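Side-chain contacts in SCO1/SenC family lipoprotein (Bacillus anthracis, PDB 4HDE), which probably acts as a membrane-tethered, thioredoxin-fold copper chaperone or thiol-disulfide protein in cytochrome c oxidase assembly, as other SCO1/SenC proteins do: residues A[10-15]-A[33-38]; A[60-65]-A[163-168]; A[106-111]-A[123-128]; A[117-122]-A[138-143]; A[148-151]-A[156-159]. One frame throughout, in Å; residues are numbered along the deposited sequence.

Interaction 1: A[10-15]-A[33-38]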
# COMPACT_ATOMS: atom_id res chain seq x y z
N TRP A 10 3.94 15.06 -0.05
CA TRP A 10 4.14 14.66 -1.44
C TRP A 10 2.84 14.63 -2.23
O TRP A 10 1.84 14.07 -1.77
CB TRP A 10 4.74 13.27 -1.54
CG TRP A 10 6.13 13.08 -1.00
CD1 TRP A 10 7.02 14.05 -0.61
CD2 TRP A 10 6.78 11.83 -0.80
NE1 TRP A 10 8.19 13.46 -0.19
CE2 TRP A 10 8.06 12.10 -0.29
CE3 TRP A 10 6.39 10.50 -1.00
CZ2 TRP A 10 8.97 11.08 0.02
CZ3 TRP A 10 7.29 9.50 -0.70
CH2 TRP A 10 8.56 9.79 -0.19
N ASP A 11 2.85 15.25 -3.40
CA ASP A 11 1.72 15.19 -4.32
C ASP A 11 1.53 13.78 -4.87
O ASP A 11 2.50 13.08 -5.15
CB ASP A 11 1.94 16.14 -5.49
CG ASP A 11 1.92 17.61 -5.09
OD1 ASP A 11 1.21 17.98 -4.13
OD2 ASP A 11 2.61 18.40 -5.77
N LEU A 12 0.27 13.38 -5.02
CA LEU A 12 -0.08 12.10 -5.64
C LEU A 12 -0.97 12.33 -6.83
O LEU A 12 -1.97 13.04 -6.75
CB LEU A 12 -0.84 11.22 -4.66
CG LEU A 12 -0.08 10.61 -3.51
CD1 LEU A 12 -1.00 9.66 -2.77
CD2 LEU A 12 1.16 9.90 -4.02
N GLU A 13 -0.61 11.73 -7.95
CA GLU A 13 -1.44 11.83 -9.14
C GLU A 13 -2.75 11.07 -8.93
O GLU A 13 -2.84 10.16 -8.11
CB GLU A 13 -0.71 11.27 -10.35
CG GLU A 13 -0.68 9.76 -10.38
CD GLU A 13 0.17 9.22 -11.51
OE1 GLU A 13 -0.38 8.55 -12.41
OE2 GLU A 13 1.39 9.47 -11.50
N THR A 14 -3.76 11.45 -9.70
CA THR A 14 -5.03 10.75 -9.72
C THR A 14 -4.88 9.46 -10.52
O THR A 14 -4.31 9.47 -11.61
CB THR A 14 -6.11 11.64 -10.34
OG1 THR A 14 -6.25 12.83 -9.56
CG2 THR A 14 -7.45 10.92 -10.39
N PHE A 15 -5.36 8.36 -9.96
CA PHE A 15 -5.24 7.06 -10.61
C PHE A 15 -6.50 6.21 -10.42
O PHE A 15 -7.25 6.38 -9.47
CB PHE A 15 -4.02 6.29 -10.07
CG PHE A 15 -4.13 5.91 -8.62
CD1 PHE A 15 -4.61 4.66 -8.25
CD2 PHE A 15 -3.75 6.80 -7.63
CE1 PHE A 15 -4.71 4.31 -6.93
CE2 PHE A 15 -3.85 6.45 -6.30
CZ PHE A 15 -4.33 5.20 -5.95
N LYS A 33 -10.20 9.94 2.59
CA LYS A 33 -9.90 8.91 3.57
C LYS A 33 -8.42 8.95 3.93
O LYS A 33 -7.59 9.43 3.16
CB LYS A 33 -10.30 7.52 3.05
CG LYS A 33 -11.82 7.32 2.93
CD LYS A 33 -12.18 5.99 2.30
CE LYS A 33 -13.67 5.78 2.25
NZ LYS A 33 -14.21 5.57 3.62
N VAL A 34 -8.10 8.44 5.12
CA VAL A 34 -6.72 8.23 5.52
C VAL A 34 -6.37 6.83 5.04
O VAL A 34 -7.12 5.87 5.28
CB VAL A 34 -6.58 8.33 7.06
CG1 VAL A 34 -5.17 7.94 7.52
CG2 VAL A 34 -6.93 9.74 7.52
N TRP A 35 -5.24 6.70 4.35
CA TRP A 35 -4.84 5.39 3.87
C TRP A 35 -3.35 5.13 3.95
O TRP A 35 -2.54 6.04 4.06
CB TRP A 35 -5.41 5.10 2.48
CG TRP A 35 -5.10 6.07 1.36
CD1 TRP A 35 -5.58 7.34 1.21
CD2 TRP A 35 -4.31 5.81 0.19
NE1 TRP A 35 -5.13 7.88 0.03
CE2 TRP A 35 -4.35 6.96 -0.61
CE3 TRP A 35 -3.58 4.70 -0.26
CZ2 TRP A 35 -3.67 7.05 -1.83
CZ3 TRP A 35 -2.91 4.79 -1.48
CH2 TRP A 35 -2.96 5.96 -2.25
N VAL A 36 -3.02 3.84 3.95
CA VAL A 36 -1.64 3.39 4.01
C VAL A 36 -1.35 2.57 2.77
O VAL A 36 -2.12 1.69 2.42
CB VAL A 36 -1.41 2.52 5.25
CG1 VAL A 36 0.04 2.10 5.35
CG2 VAL A 36 -1.82 3.28 6.51
N ALA A 37 -0.24 2.89 2.11
CA ALA A 37 0.15 2.22 0.87
C ALA A 37 1.45 1.43 1.02
O ALA A 37 2.38 1.85 1.72
CB ALA A 37 0.29 3.23 -0.24
N ASP A 38 1.52 0.28 0.34
CA ASP A 38 2.79 -0.36 0.08
C ASP A 38 2.85 -0.91 -1.35
O ASP A 38 1.85 -0.88 -2.07
CB ASP A 38 3.14 -1.41 1.16
CG ASP A 38 2.29 -2.67 1.08
OD1 ASP A 38 1.27 -2.69 0.37
OD2 ASP A 38 2.64 -3.67 1.77
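The ring of F15 meets the indole of W35 with its edge: W35 CH2 sits near the plane of the phenyl ring, 4.0 Å from F15 CZ. The backbone O of E13 lies in plane at another point on the F15 rim. On the tryptophan the F15 contact is oblique, and the edge of the indole also faces the backbone O of K33. The partners belong to the core on one side of the central sheet of a thioredoxin-like fold, where W35 projects from strand 35-40 towards the N-terminal loop 10-15. F15 has further aromatic neighbours: F114 meets it edge-to-face, and the F17 ring lies at about 35° to it. W35 in turn rests on V72 and Q70 of strand 70-75 and I140 of strand 136-140, so its side chain touches both neighbouring strands.

With CG between the backbone N and the carbonyl carbon (chi1 66° for F15 and 56° for W35), both rings are carried into the space between the backbones, where they meet from opposite directions. The gap there is wide, 11.8 Å from L12 CA to A37 CA, and side chains alone bridge it. L12 was modelled in two conformers, so its part in the contact is less certain; in the one described, its CD1 methyl approaches the indole obliquely, 3.9 Å from W35 CZ2.

Interaction 2: A[60-65]-A[163-168]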
# COMPACT_ATOMS: atom_id res chain seq x y z
N LYS A 60 -5.27 -4.71 12.07
CA LYS A 60 -5.94 -5.19 13.26
C LYS A 60 -5.83 -4.15 14.40
O LYS A 60 -6.80 -3.88 15.12
CB LYS A 60 -5.34 -6.53 13.69
CG LYS A 60 -6.13 -7.28 14.73
CD LYS A 60 -5.43 -8.58 15.10
CE LYS A 60 -6.43 -9.71 15.30
NZ LYS A 60 -7.09 -10.08 14.02
N MSE A 61 -4.65 -3.58 14.55
CA MSE A 61 -4.43 -2.60 15.61
C MSE A 61 -5.25 -1.33 15.38
O MSE A 61 -5.80 -0.75 16.32
CB MSE A 61 -2.94 -2.27 15.73
CG MSE A 61 -2.11 -3.43 16.27
SE MSE A 61 -0.20 -3.08 16.31
CE MSE A 61 -0.13 -1.81 17.81
N ALA A 62 -5.34 -0.91 14.12
CA ALA A 62 -6.12 0.28 13.81
C ALA A 62 -7.60 0.05 14.11
O ALA A 62 -8.26 0.93 14.66
CB ALA A 62 -5.92 0.69 12.35
N LYS A 63 -8.11 -1.12 13.75
CA LYS A 63 -9.50 -1.45 14.02
C LYS A 63 -9.76 -1.42 15.53
O LYS A 63 -10.78 -0.89 15.99
CB LYS A 63 -9.82 -2.84 13.46
CG LYS A 63 -11.28 -3.18 13.51
CD LYS A 63 -12.04 -2.35 12.48
CE LYS A 63 -13.46 -2.84 12.31
NZ LYS A 63 -14.07 -2.28 11.07
N GLU A 64 -8.85 -1.98 16.31
CA GLU A 64 -9.00 -1.98 17.76
C GLU A 64 -9.08 -0.57 18.34
O GLU A 64 -9.83 -0.32 19.27
CB GLU A 64 -7.87 -2.77 18.43
CG GLU A 64 -7.96 -2.84 19.95
CD GLU A 64 -9.20 -3.57 20.46
OE1 GLU A 64 -9.62 -4.55 19.81
OE2 GLU A 64 -9.74 -3.17 21.51
N GLU A 65 -8.31 0.35 17.76
CA GLU A 65 -8.31 1.75 18.17
C GLU A 65 -9.49 2.54 17.60
O GLU A 65 -9.61 3.73 17.85
CB GLU A 65 -7.00 2.43 17.73
CG GLU A 65 -5.75 1.88 18.39
CD GLU A 65 -5.44 2.55 19.72
OE1 GLU A 65 -6.32 3.28 20.23
OE2 GLU A 65 -4.33 2.35 20.24
N ARG A 163 -0.23 6.60 16.26
CA ARG A 163 -0.20 7.98 16.75
C ARG A 163 -0.49 8.96 15.62
O ARG A 163 -1.29 9.89 15.76
CB ARG A 163 1.17 8.27 17.38
CG ARG A 163 1.45 9.73 17.75
CD ARG A 163 2.95 10.01 17.83
NE ARG A 163 3.60 9.81 16.53
CZ ARG A 163 4.89 9.57 16.36
NH1 ARG A 163 5.37 9.38 15.13
NH2 ARG A 163 5.71 9.49 17.41
N ASP A 164 0.18 8.76 14.50
CA ASP A 164 0.01 9.65 13.35
C ASP A 164 -1.41 9.56 12.76
O ASP A 164 -1.99 10.58 12.36
CB ASP A 164 1.07 9.36 12.29
CG ASP A 164 2.49 9.71 12.76
OD1 ASP A 164 2.64 10.50 13.71
OD2 ASP A 164 3.46 9.20 12.16
N MSE A 165 -1.96 8.35 12.70
CA MSE A 165 -3.35 8.19 12.29
C MSE A 165 -4.30 8.93 13.20
O MSE A 165 -5.26 9.56 12.74
CB MSE A 165 -3.73 6.71 12.27
CG MSE A 165 -3.15 5.91 11.14
SE MSE A 165 -3.40 4.02 11.46
CE MSE A 165 -2.94 3.40 9.69
N LYS A 166 -4.06 8.86 14.51
CA LYS A 166 -4.90 9.56 15.46
C LYS A 166 -4.85 11.06 15.24
O LYS A 166 -5.86 11.74 15.32
CB LYS A 166 -4.52 9.22 16.90
CG LYS A 166 -4.90 7.81 17.30
CD LYS A 166 -4.60 7.57 18.76
CE LYS A 166 -5.07 6.18 19.19
NZ LYS A 166 -4.79 5.94 20.63
N ARG A 167 -3.66 11.58 14.93
CA ARG A 167 -3.54 13.01 14.65
C ARG A 167 -4.36 13.40 13.41
O ARG A 167 -5.02 14.43 13.41
CB ARG A 167 -2.07 13.40 14.45
CG ARG A 167 -1.18 13.28 15.69
CD ARG A 167 -1.63 14.18 16.82
NE ARG A 167 -2.63 13.54 17.66
CZ ARG A 167 -2.36 12.59 18.56
NH1 ARG A 167 -1.11 12.18 18.74
NH2 ARG A 167 -3.34 12.06 19.29
N LEU A 168 -4.30 12.58 12.37
CA LEU A 168 -5.04 12.88 11.14
C LEU A 168 -6.55 12.81 11.35
O LEU A 168 -7.31 13.49 10.65
CB LEU A 168 -4.65 11.94 10.00
CG LEU A 168 -3.22 12.08 9.48
CD1 LEU A 168 -2.97 11.06 8.39
CD2 LEU A 168 -2.97 13.48 8.95
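K166 reaches across to E65 along a fully stretched chain. Its CB leaves helix 163-168 at the flank of the contact, and with CG placed opposite the carbonyl carbon (chi1 -71°) and every later torsion near 180°, CG and CD carry the amine out to the partner. CE comes alongside the carboxylate, 3.3 Å from E65 OE1. NZ closes the salt bridge to that same oxygen, with K166 NZ to E65 OE1 at 3.1 Å. The ammonium approaches from well above the carboxylate plane, 53° out of it, and the second oxygen is farther off, with E65 OE2 3.6 Å from K166 NZ. E65 bends at chi2 to meet it, and the two chains cross at about a right angle.

Beneath this exposed ion pair, the buried layer consists of A62 CB and the selenium of selenomethionine M165, M165 SE lying 4.3 Å from A62 CB. M165 also packs on V36 of strand 35-40 and on L139. The helix that follows strand 35-40 and the C-terminal helix are therefore packed together on one face of the sheet, as in the thioredoxin fold.

Interaction 3: A[106-111]-A[123-128]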
# COMPACT_ATOMS: atom_id res chain seq x y z
N TYR A 106 -2.46 -2.56 -14.76
CA TYR A 106 -1.68 -1.60 -15.52
C TYR A 106 -0.42 -2.29 -16.04
O TYR A 106 -0.17 -3.45 -15.72
CB TYR A 106 -1.30 -0.44 -14.59
CG TYR A 106 -0.97 -0.87 -13.18
CD1 TYR A 106 -1.84 -0.61 -12.13
CD2 TYR A 106 0.20 -1.55 -12.91
CE1 TYR A 106 -1.55 -1.01 -10.84
CE2 TYR A 106 0.50 -1.97 -11.63
CZ TYR A 106 -0.37 -1.69 -10.60
OH TYR A 106 -0.07 -2.08 -9.31
N SER A 107 0.37 -1.61 -16.86
CA SER A 107 1.61 -2.19 -17.35
C SER A 107 2.75 -2.05 -16.33
O SER A 107 2.68 -1.25 -15.39
CB SER A 107 2.03 -1.53 -18.67
OG SER A 107 2.44 -0.20 -18.44
N LEU A 108 3.81 -2.82 -16.54
CA LEU A 108 4.98 -2.68 -15.70
C LEU A 108 5.58 -1.28 -15.87
O LEU A 108 5.98 -0.65 -14.88
CB LEU A 108 6.02 -3.75 -16.06
CG LEU A 108 7.34 -3.69 -15.29
CD1 LEU A 108 7.14 -3.83 -13.80
CD2 LEU A 108 8.25 -4.80 -15.80
N GLU A 109 5.63 -0.78 -17.10
CA GLU A 109 6.11 0.58 -17.33
C GLU A 109 5.29 1.60 -16.53
O GLU A 109 5.86 2.50 -15.91
CB GLU A 109 6.09 0.92 -18.81
CG GLU A 109 6.60 2.32 -19.10
CD GLU A 109 6.85 2.57 -20.58
OE1 GLU A 109 6.66 1.64 -21.39
OE2 GLU A 109 7.24 3.71 -20.93
N ASP A 110 3.97 1.45 -16.54
CA ASP A 110 3.06 2.33 -15.80
C ASP A 110 3.41 2.39 -14.31
O ASP A 110 3.52 3.48 -13.73
CB ASP A 110 1.60 1.86 -15.91
CG ASP A 110 1.01 2.06 -17.30
OD1 ASP A 110 1.48 2.94 -18.05
OD2 ASP A 110 0.03 1.34 -17.61
N ILE A 111 3.53 1.23 -13.69
CA ILE A 111 3.73 1.22 -12.24
C ILE A 111 5.14 1.67 -11.89
O ILE A 111 5.37 2.24 -10.82
CB ILE A 111 3.36 -0.16 -11.61
CG1 ILE A 111 3.17 -0.03 -10.10
CG2 ILE A 111 4.38 -1.24 -11.97
CD1 ILE A 111 2.04 0.88 -9.72
N VAL A 123 11.27 0.91 -9.19
CA VAL A 123 10.75 -0.41 -9.52
C VAL A 123 11.51 -0.91 -10.74
O VAL A 123 11.69 -0.17 -11.71
CB VAL A 123 9.26 -0.38 -9.85
CG1 VAL A 123 8.80 -1.72 -10.38
CG2 VAL A 123 8.45 -0.00 -8.62
N ASP A 124 11.99 -2.14 -10.68
CA ASP A 124 12.67 -2.73 -11.83
C ASP A 124 12.60 -4.24 -11.72
O ASP A 124 12.86 -4.79 -10.65
CB ASP A 124 14.13 -2.28 -11.92
CG ASP A 124 14.83 -2.85 -13.13
OD1 ASP A 124 14.65 -2.28 -14.23
OD2 ASP A 124 15.54 -3.86 -12.99
N LYS A 125 12.24 -4.91 -12.81
CA LYS A 125 12.14 -6.36 -12.83
C LYS A 125 13.34 -6.99 -13.53
O LYS A 125 13.43 -6.97 -14.75
CB LYS A 125 10.84 -6.79 -13.52
CG LYS A 125 10.61 -8.29 -13.54
CD LYS A 125 9.20 -8.65 -13.99
CE LYS A 125 8.99 -10.16 -13.95
NZ LYS A 125 7.61 -10.57 -14.33
N PRO A 126 14.27 -7.56 -12.75
CA PRO A 126 15.44 -8.21 -13.35
C PRO A 126 15.10 -9.55 -14.01
O PRO A 126 13.97 -10.01 -13.91
CB PRO A 126 16.36 -8.46 -12.14
CG PRO A 126 15.88 -7.51 -11.08
CD PRO A 126 14.39 -7.43 -11.29
N GLU A 127 16.10 -10.15 -14.65
CA GLU A 127 15.91 -11.40 -15.36
C GLU A 127 15.33 -12.51 -14.49
O GLU A 127 14.56 -13.33 -14.98
CB GLU A 127 17.24 -11.87 -15.97
CG GLU A 127 17.70 -11.01 -17.15
CD GLU A 127 18.95 -11.53 -17.85
OE1 GLU A 127 19.55 -12.54 -17.42
OE2 GLU A 127 19.34 -10.91 -18.87
N ASN A 128 15.69 -12.55 -13.21
CA ASN A 128 15.20 -13.62 -12.35
C ASN A 128 13.76 -13.43 -11.88
O ASN A 128 13.22 -14.28 -11.17
CB ASN A 128 16.16 -13.88 -11.18
CG ASN A 128 15.99 -12.89 -10.04
OD1 ASN A 128 15.40 -11.82 -10.20
ND2 ASN A 128 16.52 -13.26 -8.87
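L108 and V123 carry the contact about equally, the two L108 methyls being shared between two loop residues. CD2 comes closest, lying 4.0 Å from K125 CB, and CD1 turns to the inner neighbour, 4.3 Å from V123 CG1. With CG swung away from the backbone N (chi1 178°), L108 reaches out from the first turn of helix 108-119 to the loop. V123 is the buried end: its other methyl, CG2, lies 4.4 Å from the carbonyl oxygen of I111, and its side chain also packs on V76, V131, T112 and S115.

Towards solvent the contact thins out quickly. D124 turns its CB away, and K125 gives only its base to L108: beyond CG the chain runs straight, crossing L108 at about a right angle, until NZ forms a salt bridge with D77. On the helix side, S107 and D110 tie up the first turn. S107 N donates to D110 OD2 at 3.1 Å, from above the carboxylate plane, and D110 N returns a bond to S107 OG at 2.9 Å. This reciprocal pair is a capping box, and the loop following helix 108-119 folds back to pack beside that capped N-terminal end.

Interaction 4: A[117-122]-A[138-143]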
# COMPACT_ATOMS: atom_id res chain seq x y z
N ASP A 117 7.37 8.62 -9.53
CA ASP A 117 6.89 10.00 -9.52
C ASP A 117 6.12 10.35 -8.26
O ASP A 117 6.10 11.52 -7.85
CB ASP A 117 6.04 10.28 -10.76
CG ASP A 117 6.88 10.46 -12.01
OD1 ASP A 117 8.12 10.49 -11.88
OD2 ASP A 117 6.31 10.58 -13.11
N ASN A 118 5.48 9.36 -7.66
CA ASN A 118 4.63 9.61 -6.50
C ASN A 118 5.22 9.18 -5.17
O ASN A 118 4.96 9.79 -4.14
CB ASN A 118 3.28 8.94 -6.71
CG ASN A 118 2.55 9.49 -7.91
OD1 ASN A 118 1.99 10.58 -7.85
ND2 ASN A 118 2.60 8.77 -9.02
N PHE A 119 6.03 8.12 -5.20
CA PHE A 119 6.57 7.57 -3.97
C PHE A 119 8.09 7.54 -3.92
O PHE A 119 8.67 6.97 -3.00
CB PHE A 119 5.98 6.18 -3.71
CG PHE A 119 4.51 6.20 -3.43
CD1 PHE A 119 4.04 6.34 -2.13
CD2 PHE A 119 3.59 6.09 -4.46
CE1 PHE A 119 2.69 6.37 -1.86
CE2 PHE A 119 2.24 6.13 -4.20
CZ PHE A 119 1.78 6.26 -2.90
N GLN A 120 8.74 8.18 -4.90
CA GLN A 120 10.19 8.28 -4.94
C GLN A 120 10.86 6.93 -4.73
O GLN A 120 11.87 6.82 -4.04
CB GLN A 120 10.69 9.28 -3.90
CG GLN A 120 9.95 10.60 -3.97
CD GLN A 120 10.63 11.68 -3.17
OE1 GLN A 120 11.72 11.50 -2.64
NE2 GLN A 120 9.97 12.84 -3.08
N SER A 121 10.29 5.90 -5.36
CA SER A 121 10.75 4.54 -5.18
C SER A 121 10.98 3.85 -6.53
O SER A 121 10.10 3.87 -7.40
CB SER A 121 9.72 3.75 -4.37
OG SER A 121 10.18 2.46 -4.04
N LEU A 122 12.16 3.26 -6.70
CA LEU A 122 12.51 2.56 -7.93
C LEU A 122 11.82 1.21 -8.02
O LEU A 122 11.77 0.46 -7.05
CB LEU A 122 14.02 2.36 -8.01
CG LEU A 122 14.52 1.54 -9.21
CD1 LEU A 122 14.36 2.33 -10.50
CD2 LEU A 122 15.98 1.13 -9.02
N TYR A 138 3.50 3.88 3.49
CA TYR A 138 3.27 5.31 3.36
C TYR A 138 1.90 5.69 3.90
O TYR A 138 0.90 5.06 3.55
CB TYR A 138 3.35 5.73 1.89
CG TYR A 138 4.66 5.38 1.25
CD1 TYR A 138 5.73 6.26 1.28
CD2 TYR A 138 4.83 4.17 0.60
CE1 TYR A 138 6.94 5.93 0.68
CE2 TYR A 138 6.03 3.83 0.00
CZ TYR A 138 7.07 4.71 0.05
OH TYR A 138 8.27 4.38 -0.56
N LEU A 139 1.85 6.73 4.72
CA LEU A 139 0.60 7.24 5.26
C LEU A 139 0.16 8.45 4.43
O LEU A 139 0.90 9.43 4.32
CB LEU A 139 0.76 7.63 6.73
CG LEU A 139 -0.48 8.19 7.43
CD1 LEU A 139 -1.56 7.13 7.51
CD2 LEU A 139 -0.11 8.70 8.82
N ILE A 140 -1.05 8.37 3.88
CA ILE A 140 -1.60 9.40 3.01
C ILE A 140 -2.83 10.01 3.70
O ILE A 140 -3.67 9.29 4.23
CB ILE A 140 -1.97 8.81 1.63
CG1 ILE A 140 -0.71 8.29 0.93
CG2 ILE A 140 -2.61 9.85 0.74
CD1 ILE A 140 -0.62 6.79 0.85
N ASP A 141 -2.91 11.33 3.69
CA ASP A 141 -4.01 12.00 4.41
C ASP A 141 -5.26 12.19 3.55
O ASP A 141 -5.29 11.81 2.37
CB ASP A 141 -3.54 13.31 5.04
CG ASP A 141 -3.32 14.43 4.03
OD1 ASP A 141 -3.58 14.26 2.82
OD2 ASP A 141 -2.90 15.52 4.48
N GLN A 142 -6.29 12.79 4.15
CA GLN A 142 -7.59 12.96 3.51
C GLN A 142 -7.51 13.90 2.31
O GLN A 142 -8.36 13.85 1.42
CB GLN A 142 -8.62 13.47 4.53
CG GLN A 142 -8.80 12.54 5.73
CD GLN A 142 -8.00 12.98 6.94
OE1 GLN A 142 -6.82 13.32 6.83
NE2 GLN A 142 -8.63 12.94 8.10
N ASN A 143 -6.48 14.73 2.29
CA ASN A 143 -6.25 15.66 1.20
C ASN A 143 -5.52 14.99 0.04
O ASN A 143 -5.30 15.62 -1.01
CB ASN A 143 -5.47 16.87 1.70
CG ASN A 143 -6.15 17.54 2.87
OD1 ASN A 143 -7.22 18.14 2.72
ND2 ASN A 143 -5.56 17.42 4.05
O HOH W 1 10.11 6.32 -0.77
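F119 and Y138 form a T-shaped aromatic pair where the end of helix 108-119 settles on strand 136-140 of the thioredoxin-like sheet. The edge of F119 points at the face of Y138, with ring planes at 60° and centroids 4.8 Å apart. F119 CD1 leads, 3.5 Å above the tyrosine plane and over its centre. Both residues keep CG beside the backbone N and opposite the carbonyl carbon (chi1 -66° and -57°), the rotation that lets phenyl edge and phenol face meet. F119 has a second aromatic partner in F39, again edge-to-face, and touches V146 besides.

Aliphatic packing continues along the same strand. I140, two residues on and so on the same side of it, brings its CD1 methyl to the rim of the phenyl ring, 4.3 Å from F119 CE1. The intervening L139 points to the other face, where it meets D164, M165 and L168 of helix 158-169.

Between the two segments the polar link is through water. N143 binds back to D141 through weak bonds, and D141 OD1 also takes the backbone N of K145, all within the turn that leads into strand 146-151. Q120, past the helix, has a positive phi. F119 O is 3.6 Å from Y138 OH, and a water joins the two: it lies in the plane of the Y138 ring at its edge, 2.7 Å from Y138 OH, and donates to F119 O, also at 2.7 Å.

Interaction 5: A[148-151]-A[156-159]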
# COMPACT_ATOMS: atom_id res chain seq x y z
N LYS A 148 3.74 10.57 5.63
CA LYS A 148 4.76 9.86 6.41
C LYS A 148 5.19 8.58 5.72
O LYS A 148 4.42 7.98 4.98
CB LYS A 148 4.22 9.51 7.81
CG LYS A 148 3.90 10.71 8.70
CD LYS A 148 5.19 11.37 9.11
CE LYS A 148 5.07 12.10 10.43
NZ LYS A 148 6.42 12.35 10.99
N LYS A 149 6.43 8.18 5.98
CA LYS A 149 7.01 6.94 5.48
C LYS A 149 7.59 6.16 6.67
O LYS A 149 8.23 6.75 7.55
CB LYS A 149 8.14 7.27 4.48
CG LYS A 149 8.81 6.06 3.84
CD LYS A 149 9.98 6.46 2.95
CE LYS A 149 11.28 6.49 3.75
NZ LYS A 149 12.47 6.76 2.88
N TYR A 150 7.38 4.85 6.68
CA TYR A 150 7.86 3.99 7.77
C TYR A 150 8.37 2.70 7.16
O TYR A 150 7.98 2.35 6.06
CB TYR A 150 6.73 3.61 8.72
CG TYR A 150 5.77 4.71 9.10
CD1 TYR A 150 6.00 5.50 10.21
CD2 TYR A 150 4.61 4.91 8.37
CE1 TYR A 150 5.09 6.50 10.57
CE2 TYR A 150 3.71 5.90 8.72
CZ TYR A 150 3.95 6.68 9.82
OH TYR A 150 3.04 7.66 10.16
N SER A 151 9.22 1.96 7.88
CA SER A 151 9.62 0.66 7.35
C SER A 151 8.50 -0.37 7.44
O SER A 151 7.88 -0.55 8.49
CB SER A 151 10.87 0.13 8.06
OG SER A 151 11.23 -1.14 7.51
N THR A 156 8.89 -2.34 12.04
CA THR A 156 7.76 -1.48 11.72
C THR A 156 7.26 -0.79 12.99
O THR A 156 6.95 -1.45 13.99
CB THR A 156 6.63 -2.30 11.07
OG1 THR A 156 7.11 -2.89 9.86
CG2 THR A 156 5.43 -1.43 10.78
N PRO A 157 7.19 0.55 12.99
CA PRO A 157 6.88 1.28 14.22
C PRO A 157 5.38 1.44 14.41
O PRO A 157 4.83 2.54 14.22
CB PRO A 157 7.55 2.63 14.00
CG PRO A 157 7.44 2.84 12.52
CD PRO A 157 7.61 1.46 11.91
N TYR A 158 4.72 0.36 14.82
CA TYR A 158 3.26 0.34 14.86
C TYR A 158 2.68 1.48 15.69
O TYR A 158 1.70 2.11 15.29
CB TYR A 158 2.73 -0.99 15.38
CG TYR A 158 3.12 -2.15 14.51
CD1 TYR A 158 2.46 -2.40 13.31
CD2 TYR A 158 4.15 -3.01 14.88
CE1 TYR A 158 2.81 -3.46 12.51
CE2 TYR A 158 4.51 -4.08 14.07
CZ TYR A 158 3.83 -4.29 12.89
OH TYR A 158 4.17 -5.35 12.08
N GLU A 159 3.28 1.74 16.84
CA GLU A 159 2.79 2.78 17.73
C GLU A 159 2.91 4.18 17.12
O GLU A 159 2.01 4.99 17.27
CB GLU A 159 3.50 2.70 19.09
CG GLU A 159 3.21 1.43 19.87
CD GLU A 159 4.03 0.23 19.41
OE1 GLU A 159 5.00 0.41 18.63
OE2 GLU A 159 3.71 -0.90 19.84
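Y150 and P157 cross obliquely. The P157 CG corner does the touching, 3.8 Å from Y150 CD1, and P157 CD lies 3.9 Å from Y150 CB, so the proline nestles against the root of the tyrosine rather than its hydroxyl end. That hydroxyl goes on to D164 OD2 of helix 158-169.

Next to this apolar contact T156 turns its hydroxyl to the strand. With chi1 at -61°, OG1 stands beside the backbone N, and it donates to S151 O at 2.8 Å. The bond reaches the carbonyl at a bend, 32° out of its plane, and T156 CA adds a CH...O contact of 3.4 Å to the same S151 O. The T156 CG2 methyl, still 3.5 Å from S151 O, also lies over one face of the Y158 ring, towards its rim.

P157 is the centre of an inverse gamma turn and the N-cap residue of helix 158-169. The contact closes the short connection from strand 146-151, an outermost strand of the sheet, into that helix; T156 and Y158 also touch N54 of helix 48-64, alongside.

Overall arrangement
Four of the five contacts lie on or beside one mixed sheet. Interactions 1 and 4 almost coincide, their centres about 5 Å apart, and meet across neighbouring strands 35-40 and 136-140. Interactions 2 and 5 share helix 158-169 beside the sheet, centres about 12 Å apart, while interaction 3 lies farthest out, its centre about 33 Å from that of interaction 2 and beyond the chain's centre. Interactions 3 and 4 use opposite ends of helix 108-119, and their segments alternate along the chain. Interaction 1 closes first; interaction 2 then encloses the other three, joining helix 48-64 to the last helix. Helices thus cover both sheet faces, and the C-terminal helix is tied back to the early part of this thioredoxin-like domain.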